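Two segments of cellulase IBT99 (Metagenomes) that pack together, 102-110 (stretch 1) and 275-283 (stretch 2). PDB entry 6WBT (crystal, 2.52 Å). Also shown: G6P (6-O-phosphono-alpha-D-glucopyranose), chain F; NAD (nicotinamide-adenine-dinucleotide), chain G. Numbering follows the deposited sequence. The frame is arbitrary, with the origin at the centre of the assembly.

Stretch 1 (102-110) LKHGCVGQE
Stretch 2, residues 275-283: SIVDYMDIN

Stretch 1 enters from a helix that begins earlier in the chain; Leu102 (-65/-27) is helical, Lys103 has phi/psi -65/-25, and the chain then turns. Gly105 N donates to Leu102 O (3.2 Å), and Gly105 itself sits at 69/36, a positive phi that favours glycine. From Cys106 (-125/162) the chain is extended through Val107 (-68/116), Gly108 (-98/93) and Gln109 (-118/163), before Glu110 returns to -63/-49. Stretch 2 also enters from a helix that begins earlier in the chain, and Ser275, Ile276 and Val277 are helical. Met280 N still reaches back to Ile276 O (3.0 Å), and Tyr279 N makes a weak bond to the same oxygen (3.1 Å). The chain then opens at Met280 (-82/153) and Asp281 (-110/129), and Asn283 N closes a small turn on Asp281 OD1 (3.0 Å). The two segments run in opposite senses: Leu102 CA lies 6.0 Å from Ile282 CA, and Val107 CA lies 5.4 Å from Val277 CA.

No hydrogen bond joins the stretches; 456 Å² of surface is buried, largely through apolar contact. Leu102 (chi1 m, chi2 t) points toward stretch 2, and Leu102 CD1 lies 4.0 Å from Met280 CB, 3.7 Å from Asp281 O and 3.7 Å from Ile282 CA. Ile282 (t, p) starts sideways but brings its end nearer, so that Ile282 CD1 comes 3.8 Å from Leu102 CB. Branched aliphatic chains suit this site because they fill space without requiring polar partners.

At the other end, Val277 (chi1 t) points toward stretch 1. Val277 CG2 packs against the backbone of the turn, 3.7 Å from both Gly105 O and Val107 N, and lies 3.9 Å from Val107 CG2. Valine is compact, in keeping with the close backbone approach here. Val107 (chi1 t) also sets Val107 CG1 3.7 Å from Ile276 CG2; Ile276 is m, m, and although its CA-to-CB bond points toward stretch 1, its end leads away.

Met280, a selenomethionine, extends between these contacts with chi angles m, t, t. Its long, unbranched chain carries Met280 SE to 3.4 Å from Gly108 O and Met280 CE to 4.5 Å from both Val107 CG1 and Gln109 CG. Gly108 presents its carbonyl with no side chain of its own beside the selenium.

Glu110 (chi1 t, chi2 t) does not touch stretch 2 and serves the ligands instead: Glu110 OE1 accepts from G6P O4 (2.8 Å), and Glu110 OE2 accepts from NAD O2D (3.2 Å).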

# COMPACT_ATOMS: atom_id res chain seq x y z
N LEU A 102 28.30 26.05 11.08
CA LEU A 102 29.72 25.78 11.30
C LEU A 102 30.13 26.09 12.74
O LEU A 102 31.10 25.50 13.24
CB LEU A 102 30.57 26.58 10.32
CG LEU A 102 30.35 26.28 8.84
CD1 LEU A 102 31.27 27.13 7.97
CD2 LEU A 102 30.55 24.81 8.55
N LYS A 103 29.42 27.00 13.40
CA LYS A 103 29.67 27.25 14.81
C LYS A 103 29.34 26.04 15.68
O LYS A 103 29.91 25.90 16.77
CB LYS A 103 28.86 28.47 15.27
CG LYS A 103 29.15 28.94 16.69
CD LYS A 103 27.97 28.66 17.61
CE LYS A 103 28.24 29.17 19.02
NZ LYS A 103 27.07 28.95 19.92
N HIS A 104 28.44 25.17 15.22
CA HIS A 104 28.10 23.95 15.93
C HIS A 104 28.71 22.71 15.29
O HIS A 104 28.32 21.59 15.64
CB HIS A 104 26.57 23.80 16.01
CG HIS A 104 25.91 24.82 16.87
ND1 HIS A 104 25.72 24.63 18.23
CD2 HIS A 104 25.40 26.04 16.58
CE1 HIS A 104 25.11 25.69 18.73
NE2 HIS A 104 24.91 26.56 17.76
N GLY A 105 29.66 22.88 14.38
CA GLY A 105 30.32 21.74 13.76
C GLY A 105 29.44 20.93 12.82
O GLY A 105 29.58 19.71 12.76
N CYS A 106 28.55 21.59 12.09
CA CYS A 106 27.66 20.92 11.15
C CYS A 106 27.80 21.56 9.78
O CYS A 106 28.30 22.68 9.64
CB CYS A 106 26.20 20.98 11.62
SG CYS A 106 25.88 20.16 13.19
N VAL A 107 27.36 20.82 8.76
CA VAL A 107 27.48 21.28 7.38
C VAL A 107 26.57 22.48 7.18
O VAL A 107 25.34 22.38 7.28
CB VAL A 107 27.14 20.15 6.40
CG1 VAL A 107 27.05 20.70 4.98
CG2 VAL A 107 28.16 19.04 6.48
N GLY A 108 27.17 23.63 6.88
CA GLY A 108 26.41 24.83 6.58
C GLY A 108 26.26 25.06 5.10
O GLY A 108 27.13 25.67 4.46
N GLN A 109 25.17 24.56 4.52
CA GLN A 109 24.93 24.65 3.09
C GLN A 109 23.67 25.46 2.84
O GLN A 109 22.85 25.69 3.74
CB GLN A 109 24.80 23.25 2.47
CG GLN A 109 25.35 23.13 1.06
CD GLN A 109 24.34 23.49 -0.01
OE1 GLN A 109 23.13 23.37 0.20
NE2 GLN A 109 24.83 23.95 -1.16
N GLU A 110 23.52 25.90 1.59
CA GLU A 110 22.37 26.72 1.21
C GLU A 110 21.07 25.96 1.38
O GLU A 110 20.11 26.47 1.97
CB GLU A 110 22.53 27.20 -0.24
CG GLU A 110 21.38 28.06 -0.74
CD GLU A 110 21.31 28.10 -2.26
OE1 GLU A 110 21.38 27.02 -2.89
OE2 GLU A 110 21.18 29.21 -2.82
N SER A 275 33.86 15.35 5.90
CA SER A 275 34.78 15.98 4.97
C SER A 275 34.32 17.36 4.52
O SER A 275 35.07 18.04 3.81
CB SER A 275 34.98 15.09 3.74
OG SER A 275 33.76 14.90 3.05
N ILE A 276 33.13 17.80 4.92
CA ILE A 276 32.61 19.10 4.53
C ILE A 276 32.79 20.13 5.64
O ILE A 276 33.13 21.28 5.37
CB ILE A 276 31.13 18.98 4.10
CG1 ILE A 276 31.03 18.14 2.83
CG2 ILE A 276 30.53 20.35 3.87
CD1 ILE A 276 31.94 18.61 1.73
N VAL A 277 32.57 19.73 6.89
CA VAL A 277 32.80 20.64 8.01
C VAL A 277 34.27 21.05 8.06
O VAL A 277 34.60 22.18 8.44
CB VAL A 277 32.35 19.99 9.33
CG1 VAL A 277 32.60 20.92 10.51
CG2 VAL A 277 30.87 19.63 9.26
N ASP A 278 35.17 20.15 7.68
CA ASP A 278 36.59 20.48 7.63
C ASP A 278 36.94 21.33 6.41
O ASP A 278 37.87 22.14 6.48
CB ASP A 278 37.43 19.20 7.63
CG ASP A 278 37.32 18.43 8.93
OD1 ASP A 278 36.18 18.10 9.32
OD2 ASP A 278 38.36 18.15 9.55
N TYR A 279 36.22 21.16 5.31
CA TYR A 279 36.54 21.88 4.08
C TYR A 279 36.06 23.33 4.12
O TYR A 279 36.68 24.20 3.50
CB TYR A 279 35.94 21.16 2.87
CG TYR A 279 35.94 21.97 1.60
CD1 TYR A 279 37.11 22.18 0.88
CD2 TYR A 279 34.76 22.51 1.09
CE1 TYR A 279 37.12 22.92 -0.29
CE2 TYR A 279 34.76 23.25 -0.08
CZ TYR A 279 35.94 23.45 -0.76
OH TYR A 279 35.93 24.18 -1.93
N MSE A 280 34.97 23.61 4.82
CA MSE A 280 34.39 24.95 4.84
C MSE A 280 35.08 25.87 5.83
O MSE A 280 35.66 25.42 6.82
CB MSE A 280 32.89 24.87 5.16
CG MSE A 280 32.05 24.27 4.04
SE MSE A 280 30.15 24.22 4.48
CE MSE A 280 29.47 23.69 2.73
N ASP A 281 35.03 27.17 5.55
CA ASP A 281 35.62 28.20 6.40
C ASP A 281 34.50 28.99 7.06
O ASP A 281 33.59 29.47 6.37
CB ASP A 281 36.53 29.12 5.59
CG ASP A 281 37.47 29.94 6.46
OD1 ASP A 281 37.14 30.18 7.64
OD2 ASP A 281 38.54 30.34 5.97
N ILE A 282 34.57 29.12 8.38
CA ILE A 282 33.56 29.87 9.11
C ILE A 282 33.56 31.34 8.71
O ILE A 282 32.51 31.99 8.67
CB ILE A 282 33.76 29.70 10.63
CG1 ILE A 282 32.79 30.58 11.42
CG2 ILE A 282 35.20 30.00 11.02
CD1 ILE A 282 31.34 30.18 11.26
N ASN A 283 34.73 31.89 8.38
CA ASN A 283 34.85 33.29 8.02
C ASN A 283 34.78 33.55 6.52
O ASN A 283 34.98 34.69 6.09
CB ASN A 283 36.16 33.87 8.58
CG ASN A 283 36.27 33.74 10.09
OD1 ASN A 283 37.22 33.14 10.60
ND2 ASN A 283 35.32 34.32 10.81
C1 G6P F . 22.89 24.69 -8.54
C2 G6P F . 21.95 24.24 -7.43
C3 G6P F . 21.45 25.42 -6.61
C4 G6P F . 22.61 26.29 -6.16
C5 G6P F . 23.45 26.68 -7.38
C6 G6P F . 24.62 27.60 -7.02
O1 G6P F . 22.15 25.46 -9.50
O2 G6P F . 20.84 23.54 -8.00
O3 G6P F . 20.73 24.95 -5.47
O4 G6P F . 22.12 27.47 -5.52
O5 G6P F . 23.94 25.49 -8.00
O6 G6P F . 24.56 27.98 -5.64
P G6P F . 25.48 29.19 -5.12
O1P G6P F . 25.96 28.73 -3.77
O2P G6P F . 24.54 30.38 -5.09
O3P G6P F . 26.56 29.30 -6.16
PA NAD G . 19.55 37.12 -4.61
O1A NAD G . 19.58 37.23 -3.12
O2A NAD G . 20.69 37.70 -5.38
O5B NAD G . 18.17 37.74 -5.15
C5B NAD G . 16.91 37.23 -4.63
C4B NAD G . 15.83 38.26 -4.85
O4B NAD G . 14.58 37.78 -4.29
C3B NAD G . 16.07 39.64 -4.22
O3B NAD G . 15.83 40.65 -5.19
C2B NAD G . 15.02 39.70 -3.11
O2B NAD G . 14.65 41.01 -2.73
C1B NAD G . 13.90 38.90 -3.76
N9A NAD G . 12.87 38.45 -2.84
C8A NAD G . 13.05 38.03 -1.54
N7A NAD G . 11.94 37.69 -0.94
C5A NAD G . 10.95 37.90 -1.89
C6A NAD G . 9.55 37.73 -1.87
N6A NAD G . 8.89 37.28 -0.80
N1A NAD G . 8.86 38.04 -2.99
C2A NAD G . 9.54 38.48 -4.05
N3A NAD G . 10.85 38.68 -4.19
C4A NAD G . 11.51 38.37 -3.07
O3 NAD G . 19.40 35.57 -5.02
PN NAD G . 20.12 34.68 -6.13
O1N NAD G . 20.00 35.36 -7.46
O2N NAD G . 21.48 34.30 -5.65
O5D NAD G . 19.17 33.39 -6.11
C5D NAD G . 17.75 33.59 -6.30
C4D NAD G . 17.02 32.31 -5.99
O4D NAD G . 17.29 31.34 -7.03
C3D NAD G . 17.41 31.62 -4.68
O3D NAD G . 16.25 31.20 -3.98
C2D NAD G . 18.21 30.42 -5.20
O2D NAD G . 18.36 29.35 -4.28
C1D NAD G . 17.38 30.06 -6.43
N1N NAD G . 18.10 29.14 -7.36
C2N NAD G . 17.74 27.83 -7.44
C3N NAD G . 18.41 26.95 -8.27
C7N NAD G . 17.92 25.53 -8.36
O7N NAD G . 18.73 24.62 -8.50
N7N NAD G . 16.61 25.33 -8.30
C4N NAD G . 19.49 27.43 -9.01
C5N NAD G . 19.83 28.76 -8.95
C6N NAD G . 19.12 29.60 -8.12